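Long-range contact in CrtC domain-containing protein (Fusarium vanettenii 77-13-4, PDB 7A0Q), which probably adds water to the isoflavonoid phytoalexin kievitone, acting as a kievitone hydratase built from two lipocalin-like domains: residues A[89-102]-A[302-316]. Sequence-based numbering, arbitrary orientation.
Sequences RASTLNLETNEYHQ and YTEDQELVGEDALQT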
ATOM      1  N   ARG A  89      12.132   3.232   1.689  1.00 14.59           N
ATOM      2  CA  ARG A  89      11.908   2.638   2.996  1.00 15.79           C
ATOM      3  C   ARG A  89      11.274   1.264   2.815  1.00 15.75           C
ATOM      4  O   ARG A  89      10.627   0.982   1.799  1.00 15.48           O
ATOM      5  CB  ARG A  89      11.051   3.554   3.899  1.00 16.90           C
ATOM      6  CG  ARG A  89       9.689   3.921   3.333  1.00 16.86           C
ATOM      7  CD  ARG A  89       9.041   4.996   4.196  1.00 18.40           C
ATOM      8  NE  ARG A  89       7.696   5.324   3.734  1.00 18.79           N
ATOM      9  CZ  ARG A  89       6.902   6.215   4.326  1.00 18.60           C
ATOM     10  NH1 ARG A  89       7.330   6.875   5.403  1.00 18.28           N
ATOM     11  NH2 ARG A  89       5.686   6.448   3.844  1.00 17.26           N
ATOM     12  N   ALA A  90      11.511   0.388   3.784  1.00 17.28           N
ATOM     13  CA  ALA A  90      11.081  -0.999   3.644  1.00 17.01           C
ATOM     14  C   ALA A  90      10.968  -1.625   5.020  1.00 19.17           C
ATOM     15  O   ALA A  90      11.629  -1.195   5.970  1.00 18.53           O
ATOM     16  CB  ALA A  90      12.059  -1.810   2.780  1.00 17.19           C
ATOM     17  N   SER A  91      10.159  -2.682   5.104  1.00 18.70           N
ATOM     18  CA  SER A  91       9.997  -3.394   6.364  1.00 19.19           C
ATOM     19  C   SER A  91       9.655  -4.851   6.097  1.00 17.44           C
ATOM     20  O   SER A  91       9.188  -5.218   5.014  1.00 17.49           O
ATOM     21  CB  SER A  91       8.918  -2.753   7.248  1.00 18.02           C
ATOM     22  OG  SER A  91       7.617  -2.904   6.690  1.00 19.13           O
ATOM     23  N   THR A  92       9.903  -5.685   7.107  1.00 18.84           N
ATOM     24  CA  THR A  92       9.463  -7.072   7.097  1.00 16.09           C
ATOM     25  C   THR A  92       8.775  -7.371   8.414  1.00 17.99           C
ATOM     26  O   THR A  92       9.193  -6.875   9.464  1.00 20.42           O
ATOM     27  CB  THR A  92      10.625  -8.054   6.902  1.00 20.47           C
ATOM     28  OG1 THR A  92      11.476  -7.988   8.051  1.00 22.91           O
ATOM     29  CG2 THR A  92      11.427  -7.706   5.655  1.00 18.69           C
ATOM     30  N   LEU A  93       7.711  -8.169   8.350  1.00 18.46           N
ATOM     31  CA  LEU A  93       6.974  -8.604   9.529  1.00 19.78           C
ATOM     32  C   LEU A  93       6.811 -10.112   9.450  1.00 21.80           C
ATOM     33  O   LEU A  93       6.270 -10.625   8.467  1.00 19.48           O
ATOM     34  CB  LEU A  93       5.601  -7.923   9.619  1.00 19.56           C
ATOM     35  CG  LEU A  93       4.699  -8.360  10.782  1.00 19.98           C
ATOM     36  CD1 LEU A  93       5.287  -7.923  12.123  1.00 20.60           C
ATOM     37  CD2 LEU A  93       3.272  -7.843  10.607  1.00 20.65           C
ATOM     38  N   ASN A  94       7.296 -10.814  10.472  1.00 21.36           N
ATOM     39  CA  ASN A  94       7.088 -12.251  10.604  1.00 23.23           C
ATOM     40  C   ASN A  94       5.742 -12.487  11.283  1.00 23.28           C
ATOM     41  O   ASN A  94       5.548 -12.090  12.437  1.00 24.72           O
ATOM     42  CB  ASN A  94       8.230 -12.871  11.411  1.00 25.26           C
ATOM     43  CG  ASN A  94       8.114 -14.390  11.543  1.00 26.84           C
ATOM     44  OD1 ASN A  94       7.033 -14.926  11.773  1.00 27.62           O
ATOM     45  ND2 ASN A  94       9.240 -15.082  11.419  1.00 28.93           N
ATOM     46  N   LEU A  95       4.814 -13.142  10.581  1.00 22.05           N
ATOM     47  CA  LEU A  95       3.466 -13.282  11.114  1.00 23.07           C
ATOM     48  C   LEU A  95       3.373 -14.325  12.220  1.00 25.28           C
ATOM     49  O   LEU A  95       2.385 -14.326  12.963  1.00 26.51           O
ATOM     50  CB  LEU A  95       2.485 -13.623   9.994  1.00 21.58           C
ATOM     51  CG  LEU A  95       2.322 -12.536   8.925  1.00 20.81           C
ATOM     52  CD1 LEU A  95       1.170 -12.882   7.982  1.00 23.00           C
ATOM     53  CD2 LEU A  95       2.101 -11.169   9.564  1.00 24.60           C
ATOM     54  N   GLU A  96       4.375 -15.196  12.349  1.00 27.26           N
ATOM     55  CA  GLU A  96       4.364 -16.166  13.440  1.00 27.84           C
ATOM     56  C   GLU A  96       4.865 -15.553  14.742  1.00 30.73           C
ATOM     57  O   GLU A  96       4.277 -15.778  15.806  1.00 33.03           O
ATOM     58  CB  GLU A  96       5.220 -17.380  13.075  1.00 30.15           C
ATOM     59  CG  GLU A  96       5.249 -18.455  14.161  1.00 34.93           C
ATOM     60  CD  GLU A  96       6.522 -19.289  14.130  1.00 52.82           C
ATOM     61  OE1 GLU A  96       6.842 -19.920  15.163  1.00 58.90           O
ATOM     62  OE2 GLU A  96       7.207 -19.310  13.082  1.00 52.68           O
ATOM     63  N   THR A  97       5.948 -14.782  14.682  1.00 31.62           N
ATOM     64  CA  THR A  97       6.643 -14.318  15.875  1.00 32.36           C
ATOM     65  C   THR A  97       6.460 -12.837  16.162  1.00 31.27           C
ATOM     66  O   THR A  97       6.862 -12.384  17.242  1.00 30.35           O
ATOM     67  CB  THR A  97       8.145 -14.597  15.745  1.00 32.49           C
ATOM     68  OG1 THR A  97       8.685 -13.754  14.715  1.00 27.91           O
ATOM     69  CG2 THR A  97       8.381 -16.050  15.381  1.00 34.98           C
ATOM     70  N   ASN A  98       5.886 -12.078  15.227  1.00 28.51           N
ATOM     71  CA  ASN A  98       5.767 -10.619  15.250  1.00 27.92           C
ATOM     72  C   ASN A  98       7.103  -9.905  15.085  1.00 25.59           C
ATOM     73  O   ASN A  98       7.155  -8.677  15.244  1.00 25.27           O
ATOM     74  CB  ASN A  98       5.083 -10.095  16.521  1.00 25.30           C
ATOM     75  CG  ASN A  98       3.628 -10.504  16.612  1.00 29.91           C
ATOM     76  OD1 ASN A  98       2.989 -10.819  15.606  1.00 34.59           O
ATOM     77  ND2 ASN A  98       3.094 -10.506  17.827  1.00 40.30           N
ATOM     78  N   GLU A  99       8.183 -10.617  14.763  1.00 27.15           N
ATOM     79  CA  GLU A  99       9.464  -9.947  14.578  1.00 28.46           C
ATOM     80  C   GLU A  99       9.386  -8.981  13.403  1.00 23.47           C
ATOM     81  O   GLU A  99       8.947  -9.349  12.310  1.00 24.82           O
ATOM     82  CB  GLU A  99      10.585 -10.962  14.351  1.00 28.86           C
ATOM     83  CG  GLU A  99      11.966 -10.310  14.277  1.00 28.59           C
ATOM     84  CD  GLU A  99      13.095 -11.306  14.056  1.00 31.30           C
ATOM     85  OE1 GLU A  99      14.206 -10.870  13.689  1.00 29.28           O
ATOM     86  OE2 GLU A  99      12.874 -12.522  14.242  1.00 35.37           O
ATOM     87  N   TYR A 100       9.834  -7.747  13.630  1.00 25.27           N
ATOM     88  CA  TYR A 100       9.631  -6.655  12.685  1.00 21.75           C
ATOM     89  C   TYR A 100      10.924  -5.873  12.522  1.00 24.33           C
ATOM     90  O   TYR A 100      11.586  -5.551  13.513  1.00 25.13           O
ATOM     91  CB  TYR A 100       8.500  -5.748  13.180  1.00 25.00           C
ATOM     92  CG  TYR A 100       8.285  -4.461  12.407  1.00 22.66           C
ATOM     93  CD1 TYR A 100       7.593  -4.456  11.200  1.00 22.99           C
ATOM     94  CD2 TYR A 100       8.734  -3.240  12.909  1.00 22.68           C
ATOM     95  CE1 TYR A 100       7.369  -3.275  10.508  1.00 20.07           C
ATOM     96  CE2 TYR A 100       8.516  -2.049  12.220  1.00 22.98           C
ATOM     97  CZ  TYR A 100       7.838  -2.074  11.017  1.00 21.95           C
ATOM     98  OH  TYR A 100       7.623  -0.900  10.322  1.00 20.63           O
ATOM     99  N   HIS A 101      11.284  -5.579  11.274  1.00 22.10           N
ATOM    100  CA  HIS A 101      12.454  -4.771  10.965  1.00 20.78           C
ATOM    101  C   HIS A 101      12.079  -3.735   9.921  1.00 22.87           C
ATOM    102  O   HIS A 101      11.285  -4.020   9.021  1.00 20.87           O
ATOM    103  CB  HIS A 101      13.602  -5.634  10.452  1.00 23.16           C
ATOM    104  CG  HIS A 101      14.082  -6.633  11.457  1.00 28.39           C
ATOM    105  ND1 HIS A 101      14.962  -6.306  12.466  1.00 29.83           N
ATOM    106  CD2 HIS A 101      13.772  -7.938  11.634  1.00 28.07           C
ATOM    107  CE1 HIS A 101      15.189  -7.373  13.210  1.00 28.76           C
ATOM    108  NE2 HIS A 101      14.478  -8.376  12.729  1.00 29.31           N
ATOM    109  N   GLN A 102      12.655  -2.540  10.040  1.00 22.07           N
ATOM    110  CA  GLN A 102      12.351  -1.458   9.116  1.00 18.61           C
ATOM    111  C   GLN A 102      13.545  -0.528   8.998  1.00 20.06           C
ATOM    112  O   GLN A 102      14.397  -0.460   9.889  1.00 21.47           O
ATOM    113  CB  GLN A 102      11.121  -0.655   9.563  1.00 19.97           C
ATOM    114  CG  GLN A 102      11.185  -0.099  10.992  1.00 19.67           C
ATOM    115  CD  GLN A 102      12.013   1.170  11.127  1.00 24.06           C
ATOM    116  OE1 GLN A 102      12.023   2.025  10.241  1.00 22.17           O
ATOM    117  NE2 GLN A 102      12.720   1.293  12.249  1.00 26.68           N
ATOM    118  N   TYR A 302      -2.117  -5.956  13.670  1.00 22.23           N
ATOM    119  CA  TYR A 302      -1.663  -7.302  14.022  1.00 24.05           C
ATOM    120  C   TYR A 302      -0.698  -7.283  15.205  1.00 27.42           C
ATOM    121  O   TYR A 302      -0.717  -8.190  16.047  1.00 26.03           O
ATOM    122  CB  TYR A 302      -0.998  -7.934  12.804  1.00 21.63           C
ATOM    123  CG  TYR A 302      -0.762  -9.427  12.873  1.00 20.70           C
ATOM    124  CD1 TYR A 302      -1.797 -10.327  12.635  1.00 24.35           C
ATOM    125  CD2 TYR A 302       0.503  -9.934  13.131  1.00 25.27           C
ATOM    126  CE1 TYR A 302      -1.578 -11.695  12.675  1.00 24.59           C
ATOM    127  CE2 TYR A 302       0.731 -11.293  13.171  1.00 24.38           C
ATOM    128  CZ  TYR A 302      -0.315 -12.167  12.944  1.00 25.77           C
ATOM    129  OH  TYR A 302      -0.088 -13.524  12.975  1.00 27.13           O
ATOM    130  N   THR A 303       0.169  -6.278  15.264  1.00 24.39           N
ATOM    131  CA  THR A 303       1.109  -6.108  16.360  1.00 27.49           C
ATOM    132  C   THR A 303       1.397  -4.619  16.503  1.00 28.44           C
ATOM    133  O   THR A 303       1.173  -3.835  15.577  1.00 27.68           O
ATOM    134  CB  THR A 303       2.394  -6.916  16.130  1.00 28.66           C
ATOM    135  OG1 THR A 303       3.132  -6.991  17.354  1.00 28.86           O
ATOM    136  CG2 THR A 303       3.267  -6.269  15.054  1.00 23.97           C
ATOM    137  N   GLU A 304       1.883  -4.233  17.686  1.00 24.57           N
ATOM    138  CA  GLU A 304       1.929  -2.817  18.051  1.00 22.89           C
ATOM    139  C   GLU A 304       2.914  -2.037  17.183  1.00 24.10           C
ATOM    140  O   GLU A 304       2.549  -1.031  16.563  1.00 24.69           O
ATOM    141  CB  GLU A 304       2.291  -2.656  19.533  1.00 27.69           C
ATOM    142  CG  GLU A 304       1.222  -3.115  20.513  1.00 29.22           C
ATOM    143  CD  GLU A 304       1.178  -4.627  20.673  1.00 39.71           C
ATOM    144  OE1 GLU A 304       2.085  -5.312  20.155  1.00 36.15           O
ATOM    145  OE2 GLU A 304       0.238  -5.131  21.323  1.00 46.85           O
ATOM    146  N   ASP A 305       4.175  -2.462  17.154  1.00 24.18           N
ATOM    147  CA  ASP A 305       5.232  -1.727  16.460  1.00 24.43           C
ATOM    148  C   ASP A 305       5.260  -2.150  14.993  1.00 20.70           C
ATOM    149  O   ASP A 305       5.735  -3.235  14.652  1.00 23.09           O
ATOM    150  CB  ASP A 305       6.579  -1.970  17.135  1.00 25.70           C
ATOM    151  CG  ASP A 305       7.732  -1.257  16.433  1.00 30.77           C
ATOM    152  OD1 ASP A 305       7.486  -0.413  15.541  1.00 27.19           O
ATOM    153  OD2 ASP A 305       8.897  -1.542  16.786  1.00 32.26           O
ATOM    154  N   GLN A 306       4.748  -1.280  14.122  1.00 20.81           N
ATOM    155  CA  GLN A 306       4.887  -1.428  12.670  1.00 22.09           C
ATOM    156  C   GLN A 306       5.132  -0.059  12.043  1.00 20.76           C
ATOM    157  O   GLN A 306       4.526   0.313  11.036  1.00 20.96           O
ATOM    158  CB  GLN A 306       3.661  -2.099  12.048  1.00 20.68           C
ATOM    159  CG  GLN A 306       3.288  -3.439  12.672  1.00 21.10           C
ATOM    160  CD  GLN A 306       2.198  -4.156  11.906  1.00 21.35           C
ATOM    161  OE1 GLN A 306       2.428  -4.667  10.816  1.00 20.64           O
ATOM    162  NE2 GLN A 306       0.991  -4.180  12.468  1.00 20.16           N
ATOM    163  N   GLU A 307       6.048   0.707  12.643  1.00 19.49           N
ATOM    164  CA  GLU A 307       6.324   2.080  12.236  1.00 18.25           C
ATOM    165  C   GLU A 307       7.645   2.179  11.480  1.00 21.57           C
ATOM    166  O   GLU A 307       8.699   1.783  11.995  1.00 21.10           O
ATOM    167  CB  GLU A 307       6.356   3.010  13.448  1.00 17.83           C
ATOM    168  CG  GLU A 307       6.575   4.459  13.056  1.00 20.77           C
ATOM    169  CD  GLU A 307       6.798   5.356  14.261  1.00 21.73           C
ATOM    170  OE1 GLU A 307       7.407   4.887  15.248  1.00 25.69           O
ATOM    171  OE2 GLU A 307       6.364   6.522  14.204  1.00 22.14           O
ATOM    172  N   LEU A 308       7.583   2.723  10.266  1.00 19.00           N
ATOM    173  CA  LEU A 308       8.770   3.154   9.541  1.00 19.58           C
ATOM    174  C   LEU A 308       9.211   4.495  10.110  1.00 22.30           C
ATOM    175  O   LEU A 308       8.458   5.471  10.039  1.00 19.95           O
ATOM    176  CB  LEU A 308       8.464   3.283   8.048  1.00 21.27           C
ATOM    177  CG  LEU A 308       7.783   2.087   7.375  1.00 21.15           C
ATOM    178  CD1 LEU A 308       7.422   2.392   5.936  1.00 23.27           C
ATOM    179  CD2 LEU A 308       8.707   0.911   7.419  1.00 21.43           C
ATOM    180  N   VAL A 309      10.417   4.554  10.669  1.00 23.34           N
ATOM    181  CA  VAL A 309      10.860   5.707  11.449  1.00 23.84           C
ATOM    182  C   VAL A 309      11.782   6.564  10.595  1.00 20.01           C
ATOM    183  O   VAL A 309      12.906   6.163  10.268  1.00 24.72           O
ATOM    184  CB  VAL A 309      11.559   5.281  12.742  1.00 20.64           C
ATOM    185  CG1 VAL A 309      12.011   6.522  13.502  1.00 25.39           C
ATOM    186  CG2 VAL A 309      10.630   4.434  13.583  1.00 21.05           C
ATOM    187  N   GLY A 310      11.324   7.768  10.264  1.00 20.43           N
ATOM    188  CA  GLY A 310      12.106   8.702   9.489  1.00 23.02           C
ATOM    189  C   GLY A 310      12.679   9.803  10.365  1.00 26.15           C
ATOM    190  O   GLY A 310      12.497   9.834  11.577  1.00 28.44           O
ATOM    191  N   GLU A 311      13.381  10.722   9.711  1.00 25.84           N
ATOM    192  CA  GLU A 311      13.926  11.881  10.399  1.00 29.19           C
ATOM    193  C   GLU A 311      12.936  13.034  10.492  1.00 34.43           C
ATOM    194  O   GLU A 311      13.111  13.914  11.341  1.00 36.44           O
ATOM    195  CB  GLU A 311      15.211  12.338   9.701  1.00 30.60           C
ATOM    196  CG  GLU A 311      16.295  11.262   9.701  1.00 37.12           C
ATOM    197  CD  GLU A 311      17.643  11.758   9.204  1.00 50.46           C
ATOM    198  OE1 GLU A 311      17.774  12.034   7.990  1.00 48.54           O
ATOM    199  OE2 GLU A 311      18.575  11.863  10.032  1.00 56.93           O
ATOM    200  N   ASP A 312      11.899  13.047   9.657  1.00 23.51           N
ATOM    201  CA  ASP A 312      10.867  14.081   9.716  1.00 24.69           C
ATOM    202  C   ASP A 312       9.509  13.405   9.538  1.00 24.55           C
ATOM    203  O   ASP A 312       9.412  12.177   9.477  1.00 24.22           O
ATOM    204  CB  ASP A 312      11.123  15.180   8.675  1.00 23.05           C
ATOM    205  CG  ASP A 312      10.993  14.686   7.245  1.00 26.49           C
ATOM    206  OD1 ASP A 312      10.605  13.519   7.035  1.00 24.12           O
ATOM    207  OD2 ASP A 312      11.261  15.475   6.320  1.00 26.12           O
ATOM    208  N   ALA A 313       8.454  14.215   9.433  1.00 21.26           N
ATOM    209  CA  ALA A 313       7.103  13.661   9.368  1.00 19.94           C
ATOM    210  C   ALA A 313       6.885  12.871   8.080  1.00 21.04           C
ATOM    211  O   ALA A 313       6.425  11.724   8.116  1.00 19.63           O
ATOM    212  CB  ALA A 313       6.069  14.784   9.495  1.00 21.77           C
ATOM    213  N   LEU A 314       7.222  13.457   6.932  1.00 20.41           N
ATOM    214  CA  LEU A 314       6.927  12.790   5.666  1.00 18.84           C
ATOM    215  C   LEU A 314       7.708  11.492   5.496  1.00 22.49           C
ATOM    216  O   LEU A 314       7.254  10.607   4.766  1.00 18.72           O
ATOM    217  CB  LEU A 314       7.206  13.730   4.494  1.00 22.61           C
ATOM    218  CG  LEU A 314       6.650  13.289   3.134  1.00 22.89           C
ATOM    219  CD1 LEU A 314       5.129  13.234   3.191  1.00 27.25           C
ATOM    220  CD2 LEU A 314       7.124  14.215   2.036  1.00 26.27           C
ATOM    221  N   GLN A 315       8.854  11.352   6.160  1.00 18.12           N
ATOM    222  CA  GLN A 315       9.613  10.109   6.066  1.00 15.60           C
ATOM    223  C   GLN A 315       9.098   9.023   6.998  1.00 17.29           C
ATOM    224  O   GLN A 315       9.583   7.885   6.925  1.00 19.01           O
ATOM    225  CB  GLN A 315      11.093  10.368   6.374  1.00 21.11           C
ATOM    226  CG  GLN A 315      11.810  11.236   5.363  1.00 20.47           C
ATOM    227  CD  GLN A 315      13.198  11.633   5.841  1.00 26.58           C
ATOM    228  OE1 GLN A 315      13.722  11.052   6.795  1.00 28.24           O
ATOM    229  NE2 GLN A 315      13.794  12.622   5.185  1.00 27.31           N
ATOM    230  N   THR A 316       8.140   9.338   7.870  1.00 17.56           N
ATOM    231  CA  THR A 316       7.679   8.435   8.917  1.00 18.42           C
ATOM    232  C   THR A 316       6.281   7.933   8.586  1.00 19.90           C
ATOM    233  O   THR A 316       5.455   8.689   8.070  1.00 19.18           O
ATOM    234  CB  THR A 316       7.674   9.163  10.274  1.00 19.74           C
ATOM    235  OG1 THR A 316       9.008   9.572  10.590  1.00 22.90           O
ATOM    236  CG2 THR A 316       7.153   8.277  11.388  1.00 23.68           C
TER
HETATM  237  O   HOH W   1       5.150   8.935   5.325  1.00 18.29           O
HETATM  238  O   HOH W   2       6.751  -5.429  16.109  1.00 36.81           O
HETATM  239  O   HOH W   3      14.153   3.903  10.381  1.00 26.89           O
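Tyr302 meets the hairpin of residues 89-102 near its turn, where its OH donates to Leu95 O over 2.6 Å, on a lone pair of the carbonyl and in the plane of the tyrosine ring. Leu95 CD2 lies over a face of that ring in a CH-pi contact, crossing it at about a right angle, and Phe321 of the barrel meets Tyr302 edge-to-face. Thr303 follows, its CG2 against Leu93 CD1 (3.9 Å) and its OG1 beside the amide of Asn98. At Asp305 and Gln306 the backbone itself becomes the partner: Asp305 O and Gln306 CA both sit above one face of Tyr100, the latter 3.8 Å from the ring centroid. With CG anti to the backbone N (chi1 172°), the ring of Tyr100 reaches under this bend. Gln306 OE1 touches Leu93 CD2 at 3.3 Å but takes its hydrogen bond from Phe321 N. Leu308 then spreads its methyls, CD2 against Gln102 CB and Ser91 CB, CD1 over a face of the Arg89 guanidinium. Just beyond it, Val309 N donates almost straight (170°) to Gln102 OE1, from above the amide plane; the bend at chi2 (80°) turns the amide towards the backbone of Val309, and water 3 joins the same oxygen to Val309 O. The extended Arg89 ends at the turn 313-316: NH1 makes a weak bond to Gln315 O, and water 1 links NH2 to Leu314 O and Thr316 O, while NE binds His78. At this interface between two lipocalin-like domains, a beta hairpin lies against the irregular end of strand 295-308 and the loop leading to strand 317-328. Side chains on both sides bond to main-chain groups across it, matching the hairpin to the opposing backbone, with Leu93, Leu95 and Leu308 packed between.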